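Local coordinates for protein ABC sugar (Ribose) transporter, periplasmic substrate-binding subunit (Rhodobacter sphaeroides, PDB 3L49) that probably binds a sugar in the periplasm as the substrate-binding subunit of an ABC transporter, at residues A[58-72]-A[82-96]. Sequence-based numbering, arbitrary orientation.
Sequences IAQKPDAIIEQLGNL and INDAGIPLFTVDTAT
Ile87, Ile65 and Glu67 bury the most surface where strand 64-68 runs parallel to strand 89-92. Ile87 leads into its strand and spreads two branches: CG2 lies 3.9 Å from Ile65 CG1, while CD1 lies 3.9 Å from Ile58 O at the end of helix 47-60 and also touches Pro62 CD. Ile65 carries CG1 beside its backbone N (chi1 -69°), which sends CD1 to within 3.8 Å of Ile82 CG2 on helix 72-84 and leaves CG2 for Leu89 CD1. Branched aliphatic chains suit this seam, since each fills two directions between sheet and helices. The backbones are joined by a ladder of hydrogen bonds, from Ile65 N to Pro88 O (2.9 Å) through to Val92 N on Glu67 O. The buried Glu67 bends at chi2 (-72°), turning its carboxylate toward Thr94, whose OG1 donates to OE1 at 2.8 Å. Threonine suits the place: its hydroxyl also accepts from a water held by Gly70 O, and its CG2 packs near Leu72 CD2. Replacing Thr94 by an alanine removes the hydroxyl, and Glu67 OE1 would probably lose this donor and the water one of its acceptors. The side chain of neighbouring Asp93, hydrogen-bonded through OD1 to Thr104, lies about 3 Å from a bound unidentified ligand; strand 64-68, helix 72-84 and strand 89-92 form a right-handed beta-alpha-beta crossover of the periplasmic-binding-protein fold.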
ATOM      1  N   ILE A  58     -22.532  -8.988   6.301  1.00 28.30           N
ATOM      2  CA  ILE A  58     -23.460  -8.507   7.335  1.00 33.74           C
ATOM      3  C   ILE A  58     -24.628  -9.479   7.509  1.00 32.75           C
ATOM      4  O   ILE A  58     -24.944  -9.897   8.630  1.00 31.31           O
ATOM      5  CB  ILE A  58     -23.999  -7.081   7.023  1.00 38.52           C
ATOM      6  CG1 ILE A  58     -22.870  -6.051   7.114  1.00 36.56           C
ATOM      7  CG2 ILE A  58     -25.156  -6.696   7.978  1.00 33.96           C
ATOM      8  CD1 ILE A  58     -23.234  -4.685   6.582  1.00 35.35           C
ATOM      9  N   ALA A  59     -25.226  -9.854   6.379  1.00 35.41           N
ATOM     10  CA  ALA A  59     -26.366 -10.766   6.334  1.00 32.32           C
ATOM     11  C   ALA A  59     -26.002 -12.205   6.707  1.00 34.15           C
ATOM     12  O   ALA A  59     -26.880 -12.982   7.075  1.00 46.62           O
ATOM     13  CB  ALA A  59     -27.019 -10.717   4.952  1.00 31.52           C
ATOM     14  N   GLN A  60     -24.718 -12.558   6.608  1.00 36.95           N
ATOM     15  CA  GLN A  60     -24.251 -13.896   6.995  1.00 31.97           C
ATOM     16  C   GLN A  60     -23.875 -14.008   8.469  1.00 35.80           C
ATOM     17  O   GLN A  60     -23.635 -15.114   8.964  1.00 34.72           O
ATOM     18  CB  GLN A  60     -23.084 -14.345   6.125  1.00 31.43           C
ATOM     19  CG  GLN A  60     -23.514 -14.923   4.788  1.00 39.34           C
ATOM     20  CD  GLN A  60     -22.359 -15.149   3.836  1.00 54.21           C
ATOM     21  OE1 GLN A  60     -22.393 -16.064   3.016  1.00 64.53           O
ATOM     22  NE2 GLN A  60     -21.329 -14.316   3.937  1.00 67.47           N
ATOM     23  N   LYS A  61     -23.837 -12.861   9.154  1.00 39.07           N
ATOM     24  CA  LYS A  61     -23.542 -12.765  10.592  1.00 37.47           C
ATOM     25  C   LYS A  61     -22.308 -13.571  11.047  1.00 46.29           C
ATOM     26  O   LYS A  61     -22.450 -14.590  11.742  1.00 46.36           O
ATOM     27  CB  LYS A  61     -24.771 -13.153  11.424  1.00 38.94           C
ATOM     28  CG  LYS A  61     -25.961 -12.232  11.259  1.00 51.13           C
ATOM     29  CD  LYS A  61     -27.222 -12.880  11.818  1.00 56.96           C
ATOM     30  CE  LYS A  61     -28.428 -11.971  11.658  1.00 50.54           C
ATOM     31  NZ  LYS A  61     -28.715 -11.684  10.223  1.00 39.24           N
ATOM     32  N   PRO A  62     -21.092 -13.124  10.660  1.00 45.34           N
ATOM     33  CA  PRO A  62     -19.925 -13.845  11.140  1.00 39.27           C
ATOM     34  C   PRO A  62     -19.543 -13.362  12.540  1.00 34.16           C
ATOM     35  O   PRO A  62     -20.101 -12.370  13.035  1.00 30.88           O
ATOM     36  CB  PRO A  62     -18.835 -13.485  10.115  1.00 43.86           C
ATOM     37  CG  PRO A  62     -19.410 -12.393   9.235  1.00 38.70           C
ATOM     38  CD  PRO A  62     -20.706 -11.966   9.834  1.00 48.32           C
ATOM     39  N   ASP A  63     -18.611 -14.065  13.173  1.00 27.79           N
ATOM     40  CA  ASP A  63     -18.101 -13.655  14.480  1.00 33.40           C
ATOM     41  C   ASP A  63     -17.246 -12.371  14.424  1.00 33.69           C
ATOM     42  O   ASP A  63     -17.158 -11.654  15.422  1.00 33.64           O
ATOM     43  CB  ASP A  63     -17.357 -14.806  15.166  1.00 37.36           C
ATOM     44  CG  ASP A  63     -18.228 -16.054  15.320  1.00 43.97           C
ATOM     45  OD1 ASP A  63     -18.785 -16.270  16.418  1.00 44.32           O
ATOM     46  OD2 ASP A  63     -18.375 -16.806  14.335  1.00 34.09           O
ATOM     47  N   ALA A  64     -16.637 -12.096  13.263  1.00 29.85           N
ATOM     48  CA  ALA A  64     -15.972 -10.812  12.967  1.00 27.61           C
ATOM     49  C   ALA A  64     -15.685 -10.624  11.479  1.00 25.06           C
ATOM     50  O   ALA A  64     -15.646 -11.583  10.711  1.00 29.39           O
ATOM     51  CB  ALA A  64     -14.677 -10.658  13.765  1.00 32.19           C
ATOM     52  N   ILE A  65     -15.468  -9.374  11.083  1.00 30.48           N
ATOM     53  CA  ILE A  65     -15.095  -9.041   9.701  1.00 23.46           C
ATOM     54  C   ILE A  65     -13.702  -8.393   9.645  1.00 28.19           C
ATOM     55  O   ILE A  65     -13.388  -7.514  10.458  1.00 27.50           O
ATOM     56  CB  ILE A  65     -16.178  -8.143   9.040  1.00 19.91           C
ATOM     57  CG1 ILE A  65     -17.458  -8.961   8.808  1.00 25.79           C
ATOM     58  CG2 ILE A  65     -15.681  -7.517   7.716  1.00 20.25           C
ATOM     59  CD1 ILE A  65     -18.695  -8.132   8.448  1.00 27.70           C
ATOM     60  N   ILE A  66     -12.861  -8.862   8.716  1.00 28.99           N
ATOM     61  CA  ILE A  66     -11.603  -8.178   8.398  1.00 17.83           C
ATOM     62  C   ILE A  66     -11.683  -7.499   7.042  1.00 19.49           C
ATOM     63  O   ILE A  66     -11.927  -8.136   6.025  1.00 19.68           O
ATOM     64  CB  ILE A  66     -10.360  -9.097   8.424  1.00 22.46           C
ATOM     65  CG1 ILE A  66     -10.368 -10.043   9.630  1.00 29.01           C
ATOM     66  CG2 ILE A  66      -9.104  -8.242   8.455  1.00 28.76           C
ATOM     67  CD1 ILE A  66      -9.180 -10.998   9.659  1.00 16.73           C
ATOM     68  N   GLU A  67     -11.484  -6.190   7.031  1.00 27.13           N
ATOM     69  CA  GLU A  67     -11.538  -5.435   5.794  1.00 18.08           C
ATOM     70  C   GLU A  67     -10.108  -5.137   5.329  1.00 16.84           C
ATOM     71  O   GLU A  67      -9.279  -4.701   6.115  1.00 16.94           O
ATOM     72  CB  GLU A  67     -12.341  -4.148   6.022  1.00 28.20           C
ATOM     73  CG  GLU A  67     -12.931  -3.512   4.767  1.00 31.81           C
ATOM     74  CD  GLU A  67     -11.887  -2.859   3.881  1.00 48.13           C
ATOM     75  OE1 GLU A  67     -10.911  -2.293   4.418  1.00 45.84           O
ATOM     76  OE2 GLU A  67     -12.039  -2.931   2.646  1.00 60.10           O
ATOM     77  N   GLN A  68      -9.826  -5.340   4.047  1.00 18.61           N
ATOM     78  CA  GLN A  68      -8.492  -5.052   3.511  1.00 23.08           C
ATOM     79  C   GLN A  68      -8.499  -4.024   2.379  1.00 24.85           C
ATOM     80  O   GLN A  68      -9.109  -4.245   1.336  1.00 26.22           O
ATOM     81  CB  GLN A  68      -7.827  -6.347   3.058  1.00 19.75           C
ATOM     82  CG  GLN A  68      -6.521  -6.172   2.325  1.00 18.84           C
ATOM     83  CD  GLN A  68      -5.865  -7.496   2.022  1.00 28.86           C
ATOM     84  OE1 GLN A  68      -5.899  -8.415   2.837  1.00 30.37           O
ATOM     85  NE2 GLN A  68      -5.263  -7.607   0.838  1.00 31.81           N
ATOM     86  N   LEU A  69      -7.818  -2.902   2.613  1.00 35.72           N
ATOM     87  CA  LEU A  69      -7.613  -1.816   1.629  1.00 32.48           C
ATOM     88  C   LEU A  69      -8.882  -1.222   1.016  1.00 33.72           C
ATOM     89  O   LEU A  69      -9.981  -1.430   1.518  1.00 33.21           O
ATOM     90  CB  LEU A  69      -6.611  -2.233   0.542  1.00 28.15           C
ATOM     91  CG  LEU A  69      -5.156  -2.275   1.011  1.00 41.07           C
ATOM     92  CD1 LEU A  69      -4.362  -3.269   0.193  1.00 23.94           C
ATOM     93  CD2 LEU A  69      -4.517  -0.879   0.967  1.00 29.17           C
ATOM     94  N   GLY A  70      -8.720  -0.469  -0.068  1.00 38.24           N
ATOM     95  CA  GLY A  70      -9.853   0.171  -0.716  1.00 42.34           C
ATOM     96  C   GLY A  70     -10.035   1.618  -0.312  1.00 47.82           C
ATOM     97  O   GLY A  70      -9.307   2.137   0.539  1.00 46.84           O
ATOM     98  N   ASN A  71     -11.017   2.265  -0.934  1.00 53.65           N
ATOM     99  CA  ASN A  71     -11.325   3.666  -0.675  1.00 54.82           C
ATOM    100  C   ASN A  71     -12.203   3.827   0.550  1.00 51.46           C
ATOM    101  O   ASN A  71     -13.297   3.261   0.616  1.00 40.15           O
ATOM    102  CB  ASN A  71     -12.003   4.294  -1.891  1.00 56.13           C
ATOM    103  CG  ASN A  71     -11.012   4.826  -2.910  1.00 61.27           C
ATOM    104  OD1 ASN A  71     -11.254   5.867  -3.513  1.00 74.15           O
ATOM    105  ND2 ASN A  71      -9.896   4.125  -3.106  1.00 45.57           N
ATOM    106  N   LEU A  72     -11.704   4.609   1.509  1.00 57.15           N
ATOM    107  CA  LEU A  72     -12.363   4.828   2.800  1.00 55.76           C
ATOM    108  C   LEU A  72     -13.699   5.557   2.651  1.00 50.25           C
ATOM    109  O   LEU A  72     -14.691   5.174   3.279  1.00 45.32           O
ATOM    110  CB  LEU A  72     -11.447   5.632   3.740  1.00 52.41           C
ATOM    111  CG  LEU A  72     -11.319   5.297   5.236  1.00 53.66           C
ATOM    112  CD1 LEU A  72     -11.237   6.585   6.053  1.00 52.71           C
ATOM    113  CD2 LEU A  72     -12.436   4.402   5.775  1.00 58.69           C
ATOM    114  N   ILE A  82     -21.761  -2.282   9.536  1.00 32.78           N
ATOM    115  CA  ILE A  82     -21.149  -3.425  10.247  1.00 28.97           C
ATOM    116  C   ILE A  82     -21.192  -3.190  11.765  1.00 31.69           C
ATOM    117  O   ILE A  82     -21.506  -4.108  12.541  1.00 36.56           O
ATOM    118  CB  ILE A  82     -19.692  -3.725   9.787  1.00 14.34           C
ATOM    119  CG1 ILE A  82     -19.644  -4.002   8.286  1.00 16.52           C
ATOM    120  CG2 ILE A  82     -19.113  -4.943  10.537  1.00 23.72           C
ATOM    121  CD1 ILE A  82     -18.274  -3.801   7.647  1.00 23.87           C
ATOM    122  N   ASN A  83     -20.897  -1.954  12.175  1.00 34.95           N
ATOM    123  CA  ASN A  83     -20.986  -1.557  13.580  1.00 37.85           C
ATOM    124  C   ASN A  83     -22.433  -1.618  14.068  1.00 43.57           C
ATOM    125  O   ASN A  83     -22.691  -2.068  15.190  1.00 42.62           O
ATOM    126  CB  ASN A  83     -20.413  -0.146  13.811  1.00 43.27           C
ATOM    127  CG  ASN A  83     -18.934  -0.023  13.433  1.00 45.54           C
ATOM    128  OD1 ASN A  83     -18.463   1.068  13.108  1.00 53.89           O
ATOM    129  ND2 ASN A  83     -18.200  -1.129  13.486  1.00 36.55           N
ATOM    130  N   ASP A  84     -23.361  -1.181  13.207  1.00 43.71           N
ATOM    131  CA  ASP A  84     -24.806  -1.246  13.467  1.00 46.33           C
ATOM    132  C   ASP A  84     -25.283  -2.675  13.669  1.00 44.09           C
ATOM    133  O   ASP A  84     -26.101  -2.942  14.546  1.00 51.27           O
ATOM    134  CB  ASP A  84     -25.605  -0.604  12.323  1.00 47.43           C
ATOM    135  CG  ASP A  84     -25.398   0.903  12.223  1.00 55.60           C
ATOM    136  OD1 ASP A  84     -25.960   1.517  11.283  1.00 52.57           O
ATOM    137  OD2 ASP A  84     -24.673   1.476  13.070  1.00 50.66           O
ATOM    138  N   ALA A  85     -24.750  -3.593  12.867  1.00 44.05           N
ATOM    139  CA  ALA A  85     -25.083  -5.013  12.974  1.00 40.75           C
ATOM    140  C   ALA A  85     -24.472  -5.683  14.209  1.00 41.41           C
ATOM    141  O   ALA A  85     -24.823  -6.819  14.541  1.00 46.57           O
ATOM    142  CB  ALA A  85     -24.667  -5.739  11.711  1.00 39.83           C
ATOM    143  N   GLY A  86     -23.571  -4.975  14.886  1.00 43.83           N
ATOM    144  CA  GLY A  86     -22.908  -5.484  16.089  1.00 42.31           C
ATOM    145  C   GLY A  86     -21.832  -6.521  15.802  1.00 41.17           C
ATOM    146  O   GLY A  86     -21.572  -7.401  16.629  1.00 43.07           O
ATOM    147  N   ILE A  87     -21.210  -6.423  14.627  1.00 35.21           N
ATOM    148  CA  ILE A  87     -20.163  -7.353  14.222  1.00 32.05           C
ATOM    149  C   ILE A  87     -18.811  -6.662  14.394  1.00 35.24           C
ATOM    150  O   ILE A  87     -18.614  -5.565  13.868  1.00 42.59           O
ATOM    151  CB  ILE A  87     -20.346  -7.826  12.747  1.00 37.58           C
ATOM    152  CG1 ILE A  87     -21.719  -8.478  12.539  1.00 36.80           C
ATOM    153  CG2 ILE A  87     -19.229  -8.793  12.325  1.00 20.44           C
ATOM    154  CD1 ILE A  87     -22.173  -8.507  11.076  1.00 23.23           C
ATOM    155  N   PRO A  88     -17.886  -7.295  15.147  1.00 41.06           N
ATOM    156  CA  PRO A  88     -16.538  -6.769  15.375  1.00 32.38           C
ATOM    157  C   PRO A  88     -15.770  -6.551  14.070  1.00 31.02           C
ATOM    158  O   PRO A  88     -15.704  -7.446  13.222  1.00 29.76           O
ATOM    159  CB  PRO A  88     -15.877  -7.865  16.210  1.00 33.52           C
ATOM    160  CG  PRO A  88     -16.994  -8.574  16.860  1.00 33.18           C
ATOM    161  CD  PRO A  88     -18.093  -8.572  15.857  1.00 34.16           C
ATOM    162  N   LEU A  89     -15.219  -5.351  13.908  1.00 22.40           N
ATOM    163  CA  LEU A  89     -14.522  -4.982  12.682  1.00 24.39           C
ATOM    164  C   LEU A  89     -13.015  -4.776  12.902  1.00 29.15           C
ATOM    165  O   LEU A  89     -12.584  -4.079  13.816  1.00 33.69           O
ATOM    166  CB  LEU A  89     -15.176  -3.745  12.037  1.00 21.94           C
ATOM    167  CG  LEU A  89     -14.609  -3.139  10.747  1.00 16.79           C
ATOM    168  CD1 LEU A  89     -14.474  -4.158   9.605  1.00 17.75           C
ATOM    169  CD2 LEU A  89     -15.451  -1.947  10.313  1.00 23.50           C
ATOM    170  N   PHE A  90     -12.232  -5.420  12.047  1.00 32.82           N
ATOM    171  CA  PHE A  90     -10.784  -5.343  12.069  1.00 24.69           C
ATOM    172  C   PHE A  90     -10.362  -4.957  10.669  1.00 26.87           C
ATOM    173  O   PHE A  90     -11.028  -5.319   9.700  1.00 30.32           O
ATOM    174  CB  PHE A  90     -10.198  -6.702  12.453  1.00 19.77           C
ATOM    175  CG  PHE A  90     -10.463  -7.077  13.874  1.00 20.89           C
ATOM    176  CD1 PHE A  90      -9.527  -6.790  14.860  1.00 26.33           C
ATOM    177  CD2 PHE A  90     -11.658  -7.692  14.242  1.00 26.76           C
ATOM    178  CE1 PHE A  90      -9.763  -7.119  16.191  1.00 29.66           C
ATOM    179  CE2 PHE A  90     -11.903  -8.027  15.575  1.00 27.67           C
ATOM    180  CZ  PHE A  90     -10.954  -7.733  16.546  1.00 26.64           C
ATOM    181  N   THR A  91      -9.280  -4.201  10.548  1.00 25.11           N
ATOM    182  CA  THR A  91      -8.776  -3.858   9.222  1.00 29.81           C
ATOM    183  C   THR A  91      -7.320  -4.229   9.031  1.00 28.39           C
ATOM    184  O   THR A  91      -6.554  -4.299   9.995  1.00 27.83           O
ATOM    185  CB  THR A  91      -8.913  -2.354   8.901  1.00 26.66           C
ATOM    186  OG1 THR A  91      -8.274  -1.591   9.931  1.00 27.07           O
ATOM    187  CG2 THR A  91     -10.381  -1.932   8.771  1.00 21.85           C
ATOM    188  N   VAL A  92      -6.952  -4.490   7.778  1.00 28.71           N
ATOM    189  CA  VAL A  92      -5.555  -4.413   7.395  1.00 27.81           C
ATOM    190  C   VAL A  92      -5.367  -3.213   6.475  1.00 31.95           C
ATOM    191  O   VAL A  92      -6.085  -3.054   5.482  1.00 29.94           O
ATOM    192  CB  VAL A  92      -4.919  -5.779   6.902  1.00 31.53           C
ATOM    193  CG1 VAL A  92      -5.823  -6.961   7.199  1.00 32.84           C
ATOM    194  CG2 VAL A  92      -4.499  -5.766   5.448  1.00 17.28           C
ATOM    195  N   ASP A  93      -4.458  -2.330   6.893  1.00 23.93           N
ATOM    196  CA  ASP A  93      -4.132  -1.052   6.233  1.00 25.87           C
ATOM    197  C   ASP A  93      -5.187   0.054   6.298  1.00 31.36           C
ATOM    198  O   ASP A  93      -4.841   1.238   6.272  1.00 39.18           O
ATOM    199  CB  ASP A  93      -3.637  -1.253   4.794  1.00 20.97           C
ATOM    200  CG  ASP A  93      -2.178  -1.658   4.732  1.00 35.80           C
ATOM    201  OD1 ASP A  93      -1.585  -1.980   5.784  1.00 45.57           O
ATOM    202  OD2 ASP A  93      -1.611  -1.643   3.622  1.00 43.91           O
ATOM    203  N   THR A  94      -6.461  -0.314   6.382  1.00 36.13           N
ATOM    204  CA  THR A  94      -7.531   0.677   6.335  1.00 34.68           C
ATOM    205  C   THR A  94      -7.688   1.359   7.693  1.00 35.72           C
ATOM    206  O   THR A  94      -8.387   0.866   8.580  1.00 44.16           O
ATOM    207  CB  THR A  94      -8.861   0.058   5.839  1.00 34.95           C
ATOM    208  OG1 THR A  94      -8.611  -0.713   4.657  1.00 38.04           O
ATOM    209  CG2 THR A  94      -9.895   1.151   5.511  1.00 34.83           C
ATOM    210  N   ALA A  95      -7.013   2.490   7.855  1.00 35.34           N
ATOM    211  CA  ALA A  95      -7.078   3.237   9.108  1.00 32.13           C
ATOM    212  C   ALA A  95      -8.436   3.910   9.258  1.00 36.79           C
ATOM    213  O   ALA A  95      -8.721   4.912   8.594  1.00 40.97           O
ATOM    214  CB  ALA A  95      -5.956   4.260   9.183  1.00 35.22           C
ATOM    215  N   THR A  96      -9.276   3.335  10.118  1.00 39.32           N
ATOM    216  CA  THR A  96     -10.603   3.894  10.392  1.00 40.03           C
ATOM    217  C   THR A  96     -11.007   3.754  11.864  1.00 34.98           C
ATOM    218  O   THR A  96     -10.710   2.735  12.487  1.00 40.05           O
ATOM    219  CB  THR A  96     -11.716   3.325   9.427  1.00 39.15           C
ATOM    220  OG1 THR A  96     -12.953   4.019   9.647  1.00 41.01           O
ATOM    221  CG2 THR A  96     -11.934   1.799   9.591  1.00 13.25           C
TER
HETATM  222  O   HOH W   1     -21.598 -10.634  15.647  1.00 40.63           O
HETATM  223  O   HOH W   2      -7.634   1.366   2.738  1.00 19.50           O